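Local coordinates for putative lipoprotein (Parabacteroides distasonis, PDB 4FVS) that is of unknown function but, as an exported putative lipoprotein related to the LolA and LolB lipoprotein carriers, may bind lipid or a similarly apolar ligand, at residues L83-V88 with L205-V210; V17-D22 with V210-K215; N72-L77 with F102-N107. All coordinates share one frame; numbering follows the deposited sequence.

Contact 1: residues L83-V88 with L205-V210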
loop_
_atom_site.group_PDB
_atom_site.type_symbol
_atom_site.label_atom_id
_atom_site.label_comp_id
_atom_site.label_asym_id
_atom_site.label_seq_id
_atom_site.Cartn_x
_atom_site.Cartn_y
_atom_site.Cartn_z
ATOM N N LEU A 83 -0.218 -4.351 1.001
ATOM C CA LEU A 83 -1.124 -5.414 1.454
ATOM C C LEU A 83 -2.399 -4.862 2.109
ATOM O O LEU A 83 -3.123 -5.615 2.763
ATOM C CB LEU A 83 -0.415 -6.374 2.415
ATOM C CG LEU A 83 0.942 -6.966 1.955
ATOM C CD1 LEU A 83 1.548 -7.749 3.041
ATOM C CD2 LEU A 83 0.793 -7.843 0.735
ATOM N N SER A 84 -2.695 -3.561 1.888
ATOM C CA SER A 84 -3.911 -2.843 2.314
ATOM C C SER A 84 -5.112 -3.269 1.469
ATOM O O SER A 84 -5.691 -2.426 0.755
ATOM C CB SER A 84 -3.721 -1.332 2.164
ATOM O OG SER A 84 -2.604 -0.822 2.865
ATOM N N TYR A 85 -5.437 -4.580 1.452
ATOM C CA TYR A 85 -6.539 -5.012 0.600
ATOM C C TYR A 85 -7.261 -6.162 1.242
ATOM O O TYR A 85 -6.638 -6.880 2.027
ATOM C CB TYR A 85 -6.077 -5.358 -0.828
ATOM C CG TYR A 85 -5.011 -6.429 -0.945
ATOM C CD1 TYR A 85 -5.358 -7.782 -0.997
ATOM C CD2 TYR A 85 -3.677 -6.091 -1.154
ATOM C CE1 TYR A 85 -4.398 -8.769 -1.167
ATOM C CE2 TYR A 85 -2.707 -7.073 -1.363
ATOM C CZ TYR A 85 -3.076 -8.411 -1.372
ATOM O OH TYR A 85 -2.150 -9.397 -1.589
ATOM N N PRO A 86 -8.565 -6.343 0.881
ATOM C CA PRO A 86 -9.397 -7.389 1.505
ATOM C C PRO A 86 -8.760 -8.791 1.636
ATOM O O PRO A 86 -8.887 -9.365 2.697
ATOM C CB PRO A 86 -10.602 -7.444 0.571
ATOM C CG PRO A 86 -10.747 -6.060 0.088
ATOM C CD PRO A 86 -9.377 -5.504 -0.037
ATOM N N GLY A 87 -8.095 -9.322 0.609
ATOM C CA GLY A 87 -7.440 -10.638 0.681
ATOM C C GLY A 87 -6.518 -10.880 1.876
ATOM O O GLY A 87 -6.495 -11.986 2.443
ATOM N N VAL A 88 -5.735 -9.838 2.260
ATOM C CA VAL A 88 -4.812 -9.829 3.407
ATOM C C VAL A 88 -5.593 -9.389 4.711
ATOM O O VAL A 88 -5.571 -10.110 5.717
ATOM C CB VAL A 88 -3.576 -8.896 3.129
ATOM C CG1 VAL A 88 -2.733 -8.660 4.373
ATOM C CG2 VAL A 88 -2.702 -9.418 2.010
ATOM N N LEU A 205 -9.961 -10.571 -11.321
ATOM C CA LEU A 205 -9.963 -9.557 -10.273
ATOM C C LEU A 205 -10.585 -10.125 -9.019
ATOM O O LEU A 205 -11.707 -10.620 -9.059
ATOM C CB LEU A 205 -10.722 -8.302 -10.736
ATOM C CG LEU A 205 -10.783 -7.155 -9.734
ATOM C CD1 LEU A 205 -9.478 -6.353 -9.731
ATOM C CD2 LEU A 205 -11.970 -6.280 -10.002
ATOM N N GLN A 206 -9.839 -10.097 -7.928
ATOM C CA GLN A 206 -10.273 -10.662 -6.651
ATOM C C GLN A 206 -10.821 -9.578 -5.728
ATOM O O GLN A 206 -11.769 -9.822 -4.969
ATOM C CB GLN A 206 -9.112 -11.407 -5.955
ATOM C CG GLN A 206 -8.585 -12.640 -6.721
ATOM C CD GLN A 206 -9.631 -13.688 -6.954
ATOM O OE1 GLN A 206 -10.141 -13.846 -8.068
ATOM N NE2 GLN A 206 -9.993 -14.393 -5.894
ATOM N N SER A 207 -10.206 -8.390 -5.779
ATOM C CA SER A 207 -10.538 -7.250 -4.943
ATOM C C SER A 207 -9.945 -5.969 -5.504
ATOM O O SER A 207 -9.151 -6.009 -6.438
ATOM C CB SER A 207 -10.039 -7.470 -3.514
ATOM O OG SER A 207 -8.683 -7.880 -3.467
ATOM N N TYR A 208 -10.338 -4.830 -4.930
ATOM C CA TYR A 208 -9.849 -3.505 -5.286
ATOM C C TYR A 208 -10.082 -2.558 -4.108
ATOM O O TYR A 208 -10.853 -2.880 -3.192
ATOM C CB TYR A 208 -10.482 -2.983 -6.582
ATOM C CG TYR A 208 -11.958 -2.659 -6.494
ATOM C CD1 TYR A 208 -12.923 -3.643 -6.698
ATOM C CD2 TYR A 208 -12.395 -1.350 -6.278
ATOM C CE1 TYR A 208 -14.285 -3.345 -6.624
ATOM C CE2 TYR A 208 -13.751 -1.046 -6.185
ATOM C CZ TYR A 208 -14.691 -2.046 -6.362
ATOM O OH TYR A 208 -16.026 -1.747 -6.287
ATOM N N THR A 209 -9.338 -1.439 -4.079
ATOM C CA THR A 209 -9.503 -0.420 -3.036
ATOM C C THR A 209 -9.569 0.950 -3.721
ATOM O O THR A 209 -8.984 1.142 -4.796
ATOM C CB THR A 209 -8.419 -0.470 -1.929
ATOM O OG1 THR A 209 -7.262 0.244 -2.337
ATOM C CG2 THR A 209 -8.087 -1.877 -1.450
ATOM N N VAL A 210 -10.313 1.882 -3.115
ATOM C CA VAL A 210 -10.451 3.239 -3.622
ATOM C C VAL A 210 -10.352 4.209 -2.474
ATOM O O VAL A 210 -10.824 3.900 -1.373
ATOM C CB VAL A 210 -11.746 3.521 -4.455
ATOM C CG1 VAL A 210 -11.678 2.927 -5.839
ATOM C CG2 VAL A 210 -12.985 3.030 -3.754
#
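Residues 83-88 and strand 205-210 meet by van der Waals packing; no hydrogen bond crosses between them. The main apolar pairing sets the ring of Pro86 against Ser207, with Pro86 CG 3.9 Å from Ser207 CB and the neighbouring ring carbons CB and CD at similar range of the same carbon. Thr209 supplies the other bump: its CG2, anti to the carbonyl carbon, pushes up to the turn, lying 3.3 Å from Ser84 O and 4.1 Å from both Tyr85 CA and Tyr85 CB. Pro86 CD also reaches this methyl, so the proline ring bridges Ser207 and Thr209, two residues whose side chains leave the strand on the same side, while that of Tyr208 between them points away. The Tyr85 ring leaves the contact after a single brush, its CD1 4.1 Å from Ser207 OG at an oblique angle. Within 83-88 the backbone shapes the turn: Ser84 centres an inverse gamma turn, and Tyr85 follows as N-cap of the short helix, its carbonyl O accepting the amide Val88 N at 3.1 Å. The polar tips look elsewhere for partners: Ser207 OG bonds to Gln198 OE1, Thr209 OG1 to Thr196 OG1 and Arg18 NH2, and Ser84 OG to Glu81 O and Tyr53 OH. With their hydroxyls turned to these partners, Ser207 and Thr209 offer the turn a methylene and a methyl. Beside the contact a classic beta bulge, Gln206 and Ser207 facing Gln198, offsets the pairing with strand 192-200. Tyr85 packs on strands 132-154, 157-171 and 192-200, and Pro86 on strand 27-41, so the turn and the short helix it leads into are packed among strands from several parts of the antiparallel fold, in a family whose clan includes the incomplete barrels of LolA and LolB.

Contact 2: residues V17-D22 with V210-K215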
loop_
_atom_site.group_PDB
_atom_site.type_symbol
_atom_site.label_atom_id
_atom_site.label_comp_id
_atom_site.label_asym_id
_atom_site.label_seq_id
_atom_site.Cartn_x
_atom_site.Cartn_y
_atom_site.Cartn_z
ATOM N N VAL A 17 -9.628 8.080 4.049
ATOM C CA VAL A 17 -10.325 6.810 4.098
ATOM C C VAL A 17 -10.207 6.143 2.764
ATOM O O VAL A 17 -10.549 6.740 1.738
ATOM C CB VAL A 17 -11.822 6.940 4.508
ATOM C CG1 VAL A 17 -12.484 5.556 4.624
ATOM C CG2 VAL A 17 -11.986 7.705 5.809
ATOM N N ARG A 18 -9.726 4.900 2.782
ATOM C CA ARG A 18 -9.660 3.980 1.649
ATOM C C ARG A 18 -10.588 2.838 1.977
ATOM O O ARG A 18 -10.556 2.362 3.123
ATOM C CB ARG A 18 -8.222 3.496 1.366
ATOM C CG ARG A 18 -7.385 4.544 0.648
ATOM C CD ARG A 18 -5.914 4.195 0.502
ATOM N NE ARG A 18 -5.712 2.943 -0.227
ATOM C CZ ARG A 18 -5.105 1.885 0.295
ATOM N NH1 ARG A 18 -4.608 1.937 1.522
ATOM N NH2 ARG A 18 -4.958 0.781 -0.417
ATOM N N LYS A 19 -11.423 2.399 1.020
ATOM C CA LYS A 19 -12.329 1.289 1.295
ATOM C C LYS A 19 -11.977 0.107 0.391
ATOM O O LYS A 19 -11.637 0.287 -0.778
ATOM C CB LYS A 19 -13.806 1.717 1.152
ATOM C CG LYS A 19 -14.267 2.635 2.274
ATOM C CD LYS A 19 -15.723 2.870 2.243
ATOM C CE LYS A 19 -16.187 3.776 3.360
ATOM N NZ LYS A 19 -17.638 4.124 3.222
ATOM N N GLY A 20 -12.020 -1.086 0.972
ATOM C CA GLY A 20 -11.684 -2.336 0.300
ATOM C C GLY A 20 -12.925 -3.091 -0.090
ATOM O O GLY A 20 -13.793 -3.320 0.751
ATOM N N TYR A 21 -13.010 -3.478 -1.384
ATOM C CA TYR A 21 -14.150 -4.170 -1.986
ATOM C C TYR A 21 -13.749 -5.470 -2.641
ATOM O O TYR A 21 -12.596 -5.623 -3.021
ATOM C CB TYR A 21 -14.763 -3.265 -3.052
ATOM C CG TYR A 21 -15.249 -1.929 -2.541
ATOM C CD1 TYR A 21 -16.540 -1.780 -2.030
ATOM C CD2 TYR A 21 -14.436 -0.799 -2.603
ATOM C CE1 TYR A 21 -16.993 -0.552 -1.554
ATOM C CE2 TYR A 21 -14.882 0.436 -2.128
ATOM C CZ TYR A 21 -16.166 0.554 -1.612
ATOM O OH TYR A 21 -16.625 1.760 -1.156
ATOM N N ASP A 22 -14.699 -6.400 -2.797
ATOM C CA ASP A 22 -14.500 -7.659 -3.521
ATOM C C ASP A 22 -14.764 -7.390 -5.021
ATOM O O ASP A 22 -15.136 -6.265 -5.373
ATOM C CB ASP A 22 -15.390 -8.797 -2.959
ATOM C CG ASP A 22 -16.912 -8.683 -3.147
ATOM O OD1 ASP A 22 -17.365 -7.801 -3.925
ATOM O OD2 ASP A 22 -17.646 -9.480 -2.527
ATOM N N VAL A 210 -10.313 1.882 -3.115
ATOM C CA VAL A 210 -10.451 3.239 -3.622
ATOM C C VAL A 210 -10.352 4.209 -2.474
ATOM O O VAL A 210 -10.824 3.900 -1.373
ATOM C CB VAL A 210 -11.746 3.521 -4.455
ATOM C CG1 VAL A 210 -11.678 2.927 -5.839
ATOM C CG2 VAL A 210 -12.985 3.030 -3.754
ATOM N N LEU A 211 -9.736 5.394 -2.747
ATOM C CA LEU A 211 -9.652 6.514 -1.827
ATOM C C LEU A 211 -10.997 7.223 -1.876
ATOM O O LEU A 211 -11.410 7.704 -2.936
ATOM C CB LEU A 211 -8.491 7.424 -2.212
ATOM C CG LEU A 211 -8.326 8.701 -1.385
ATOM C CD1 LEU A 211 -7.809 8.412 0.027
ATOM C CD2 LEU A 211 -7.443 9.682 -2.109
ATOM N N GLU A 212 -11.718 7.227 -0.759
ATOM C CA GLU A 212 -13.072 7.796 -0.722
ATOM C C GLU A 212 -13.122 9.195 -0.071
ATOM O O GLU A 212 -13.966 10.000 -0.440
ATOM C CB GLU A 212 -14.008 6.850 0.034
ATOM C CG GLU A 212 -14.026 5.429 -0.508
ATOM C CD GLU A 212 -15.284 4.975 -1.217
ATOM O OE1 GLU A 212 -16.347 5.617 -1.045
ATOM O OE2 GLU A 212 -15.217 3.928 -1.895
ATOM N N GLU A 213 -12.261 9.464 0.914
ATOM C CA GLU A 213 -12.223 10.733 1.635
ATOM C C GLU A 213 -10.803 11.182 1.860
ATOM O O GLU A 213 -9.925 10.348 2.076
ATOM C CB GLU A 213 -12.916 10.598 2.998
ATOM C CG GLU A 213 -14.422 10.439 2.975
ATOM C CD GLU A 213 -15.133 11.690 3.405
ATOM O OE1 GLU A 213 -14.951 12.126 4.566
ATOM O OE2 GLU A 213 -15.879 12.241 2.566
ATOM N N LEU A 214 -10.583 12.508 1.845
ATOM C CA LEU A 214 -9.285 13.122 2.132
ATOM C C LEU A 214 -9.516 14.583 2.545
ATOM O O LEU A 214 -9.955 15.388 1.728
ATOM C CB LEU A 214 -8.313 12.996 0.944
ATOM C CG LEU A 214 -6.945 13.689 1.059
ATOM C CD1 LEU A 214 -6.059 13.042 2.103
ATOM C CD2 LEU A 214 -6.244 13.665 -0.259
ATOM N N LYS A 215 -9.255 14.895 3.835
ATOM C CA LYS A 215 -9.419 16.217 4.448
ATOM C C LYS A 215 -8.183 16.552 5.291
ATOM O O LYS A 215 -7.773 15.706 6.113
ATOM C CB LYS A 215 -10.710 16.276 5.308
ATOM O OXT LYS A 215 -7.595 17.636 5.092
#
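Tyr21 and Glu212 meet tip to tip, the phenol OH donating to Glu212 OE2 at 2.7 Å. The acceptor lies at the edge of the Tyr21 ring and in its plane, yet the hydroxyl comes to the carboxylate from above, 50° out of its plane; ring and carboxylate planes are 40° apart. A bend at chi2 (-110°) turns the Glu212 chain toward the tyrosine. Main-chain bonds carry the rest of this antiparallel pairing. Val17 O accepts twice, from Glu212 N at 2.8 Å and weakly from Glu213 N at 3.3 Å, the mark of a classic beta bulge in which both glutamates face one valine. Val17 N completes this end by donating to Glu213 O at 3.0 Å. Beyond the bulge, Lys19 and Val210 form a hydrogen-bonded pair, with Lys19 N to Val210 O at 2.9 Å and Val210 N to Lys19 O at 3.1 Å. On the face carrying Tyr21 and Lys19, the extended lysine stem crosses the Glu212 chain at about a right angle, CG near CG, and the Val210 methyl CG2 touches the ring edge at Tyr21 CE2, 3.6 Å away. Val17 and Glu213 lie side by side there, their CB atoms 4.1 Å apart. On the opposite face the Arg18 and Leu211 side chains cross at about a right angle, Arg18 CG against Leu211 CD1, while Arg18 NH2 reaches on to Thr209 OG1. An alanine at Glu212 would remove the carboxylate, and would probably cost Tyr21 OH this acceptor and thin the packing over Lys19. Backbone bonds thus join the first strand of the chain, 15-22, to the last, 205-214, and the Tyr21-Glu212 bond, with the Lys19 amine near the carboxylate but not in contact with it, probably steadies the bulge and may favour the ionised glutamate.

Contact 3: residues N72-L77 with F102-N107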
loop_
_atom_site.group_PDB
_atom_site.type_symbol
_atom_site.label_atom_id
_atom_site.label_comp_id
_atom_site.label_asym_id
_atom_site.label_seq_id
_atom_site.Cartn_x
_atom_site.Cartn_y
_atom_site.Cartn_z
ATOM N N ASN A 72 17.361 11.786 0.036
ATOM C CA ASN A 72 18.218 12.219 -1.060
ATOM C C ASN A 72 17.553 12.016 -2.434
ATOM O O ASN A 72 18.127 11.395 -3.335
ATOM C CB ASN A 72 19.582 11.507 -0.997
ATOM C CG ASN A 72 20.317 11.743 0.299
ATOM O OD1 ASN A 72 20.275 12.834 0.893
ATOM N ND2 ASN A 72 21.004 10.716 0.766
ATOM N N GLY A 73 16.358 12.574 -2.570
ATOM C CA GLY A 73 15.620 12.589 -3.822
ATOM C C GLY A 73 14.749 11.401 -4.144
ATOM O O GLY A 73 14.040 11.445 -5.149
ATOM N N GLU A 74 14.757 10.349 -3.297
ATOM C CA GLU A 74 13.961 9.132 -3.510
ATOM C C GLU A 74 12.964 8.958 -2.388
ATOM O O GLU A 74 13.298 9.201 -1.223
ATOM C CB GLU A 74 14.868 7.891 -3.630
ATOM C CG GLU A 74 14.184 6.666 -4.212
ATOM C CD GLU A 74 15.082 5.581 -4.782
ATOM O OE1 GLU A 74 16.280 5.528 -4.427
ATOM O OE2 GLU A 74 14.584 4.788 -5.613
ATOM N N PHE A 75 11.726 8.529 -2.753
ATOM C CA PHE A 75 10.610 8.339 -1.835
ATOM C C PHE A 75 10.423 6.856 -1.486
ATOM O O PHE A 75 10.330 6.007 -2.378
ATOM C CB PHE A 75 9.303 8.916 -2.423
ATOM C CG PHE A 75 8.099 8.659 -1.545
ATOM C CD1 PHE A 75 7.845 9.457 -0.431
ATOM C CD2 PHE A 75 7.261 7.572 -1.786
ATOM C CE1 PHE A 75 6.775 9.179 0.419
ATOM C CE2 PHE A 75 6.183 7.304 -0.939
ATOM C CZ PHE A 75 5.945 8.117 0.154
ATOM N N PHE A 76 10.270 6.571 -0.179
ATOM C CA PHE A 76 10.066 5.219 0.356
ATOM C C PHE A 76 8.848 5.139 1.273
ATOM O O PHE A 76 8.520 6.085 1.978
ATOM C CB PHE A 76 11.308 4.756 1.126
ATOM C CG PHE A 76 12.596 4.796 0.329
ATOM C CD1 PHE A 76 13.337 5.971 0.232
ATOM C CD2 PHE A 76 13.073 3.658 -0.311
ATOM C CE1 PHE A 76 14.507 6.009 -0.517
ATOM C CE2 PHE A 76 14.243 3.699 -1.053
ATOM C CZ PHE A 76 14.953 4.873 -1.151
ATOM N N LEU A 77 8.205 3.987 1.281
ATOM C CA LEU A 77 7.030 3.716 2.102
ATOM C C LEU A 77 7.095 2.277 2.622
ATOM O O LEU A 77 7.576 1.404 1.891
ATOM C CB LEU A 77 5.781 3.943 1.231
ATOM C CG LEU A 77 4.391 3.767 1.851
ATOM C CD1 LEU A 77 4.135 4.778 2.974
ATOM C CD2 LEU A 77 3.335 3.920 0.795
ATOM N N PHE A 102 10.965 -1.260 3.843
ATOM C CA PHE A 102 10.680 -0.019 3.115
ATOM C C PHE A 102 11.056 -0.184 1.665
ATOM O O PHE A 102 12.172 -0.597 1.356
ATOM C CB PHE A 102 11.414 1.163 3.740
ATOM C CG PHE A 102 10.835 1.623 5.069
ATOM C CD1 PHE A 102 9.715 2.446 5.115
ATOM C CD2 PHE A 102 11.436 1.273 6.270
ATOM C CE1 PHE A 102 9.209 2.896 6.336
ATOM C CE2 PHE A 102 10.927 1.730 7.488
ATOM C CZ PHE A 102 9.823 2.537 7.513
ATOM N N ILE A 103 10.117 0.099 0.773
ATOM C CA ILE A 103 10.329 0.008 -0.672
ATOM C C ILE A 103 10.131 1.379 -1.329
ATOM O O ILE A 103 9.307 2.174 -0.872
ATOM C CB ILE A 103 9.422 -1.059 -1.315
ATOM C CG1 ILE A 103 7.916 -0.801 -0.990
ATOM C CG2 ILE A 103 9.890 -2.464 -0.889
ATOM C CD1 ILE A 103 6.861 -1.623 -1.809
ATOM N N ASN A 104 10.886 1.650 -2.400
ATOM C CA ASN A 104 10.786 2.912 -3.129
ATOM C C ASN A 104 9.554 2.948 -4.020
ATOM O O ASN A 104 9.050 1.895 -4.446
ATOM C CB ASN A 104 12.021 3.164 -3.986
ATOM C CG ASN A 104 12.151 2.279 -5.207
ATOM O OD1 ASN A 104 11.851 1.096 -5.189
ATOM N ND2 ASN A 104 12.621 2.829 -6.300
ATOM N N TYR A 105 9.098 4.185 -4.316
ATOM C CA TYR A 105 8.026 4.491 -5.230
ATOM C C TYR A 105 8.587 5.508 -6.209
ATOM O O TYR A 105 8.810 6.666 -5.853
ATOM C CB TYR A 105 6.747 4.957 -4.500
ATOM C CG TYR A 105 5.969 3.804 -3.902
ATOM C CD1 TYR A 105 6.343 3.239 -2.682
ATOM C CD2 TYR A 105 4.885 3.250 -4.570
ATOM C CE1 TYR A 105 5.657 2.152 -2.143
ATOM C CE2 TYR A 105 4.191 2.156 -4.043
ATOM C CZ TYR A 105 4.582 1.610 -2.828
ATOM O OH TYR A 105 3.890 0.555 -2.283
ATOM N N PRO A 106 8.933 5.065 -7.430
ATOM C CA PRO A 106 9.508 5.993 -8.414
ATOM C C PRO A 106 8.531 7.106 -8.814
ATOM O O PRO A 106 7.324 6.923 -8.757
ATOM C CB PRO A 106 9.832 5.084 -9.610
ATOM C CG PRO A 106 9.882 3.701 -9.050
ATOM C CD PRO A 106 8.812 3.707 -7.992
ATOM N N ASN A 107 9.068 8.279 -9.153
ATOM C CA ASN A 107 8.354 9.476 -9.580
ATOM C C ASN A 107 8.426 9.585 -11.105
ATOM O O ASN A 107 9.478 9.935 -11.653
ATOM C CB ASN A 107 8.952 10.718 -8.901
ATOM C CG ASN A 107 8.393 12.056 -9.337
ATOM O OD1 ASN A 107 7.287 12.168 -9.896
ATOM N ND2 ASN A 107 9.138 13.111 -9.027
#
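Tyr105 fits alongside strand 74-77, filling the groove beside the row made by Phe75 and Leu77. Its CB meets the edge of the Phe75 ring in the ring plane, 3.8 Å from Phe75 CD2, and the two side chains run in the same direction. Farther out, Leu77 CB rests obliquely against the tyrosine ring, 3.8 Å from Tyr105 CE1, with Leu77 CD2 close behind. The Phe76 ring, on the other side of the strand, slants against its partner Asn104, the bump it packs on being the asparagine stem: Phe76 CD2 is 3.6 Å from Asn104 N, and Phe76 CE2 is 3.7 Å from Asn104 CB. Beside it, Phe102 leans its CD1 onto the Leu77 carbonyl carbon. Asn104 holds its amide in the crowded position between N and carbonyl carbon (chi1 72°), a pose that brings ND2 2.9 Å from Glu74 OE2. That bond uses the anti lone pair of Glu74 OE2, the one away from the other oxygen, and is bent, 131° at the hydrogen, with amide and carboxylate planes almost perpendicular. The same amide is gripped from beyond, ND2 by Tyr119 O and OD1 by Asp121 N, so both its polar atoms are engaged. Backbone bonds set the register: Tyr105 N donates to Phe75 O at 2.9 Å, and Leu77 and Ile103 form a hydrogen-bonded pair beyond the non-hydrogen-bonded pair of Phe76 and Asn104. Strand 60-71 flanks strand 74-78 on its other side, where Tyr69 meets the rings of both Phe76 and Phe102. Arg144 makes a cation-pi contact with Tyr105, linking this edge pair to strand 132-154, which lies near the other end of the strand order.

How the contacts relate
Contacts 1 and 2 adjoin, with centres about 11 Å apart; they share Val210 and strand 205-214, which pairs with strand 15-22 in contact 2 and takes the turn at 83-88 in contact 1. The centre of contact 3 lies about 22 Å from that of contact 1 and about 23 Å from that of contact 2, on the opposite side of the chain's centre, and contact 3 touches neither. Along the chain the order is 17-22, 72-77, 83-88, 102-107, then 205-215, so contacts 1 and 3 interleave and contact 2 spans both. The first and last strands of the chain thus pair in the middle of the strand order, while residues 72-107 supply an edge pair and a helical turn buried among the strands.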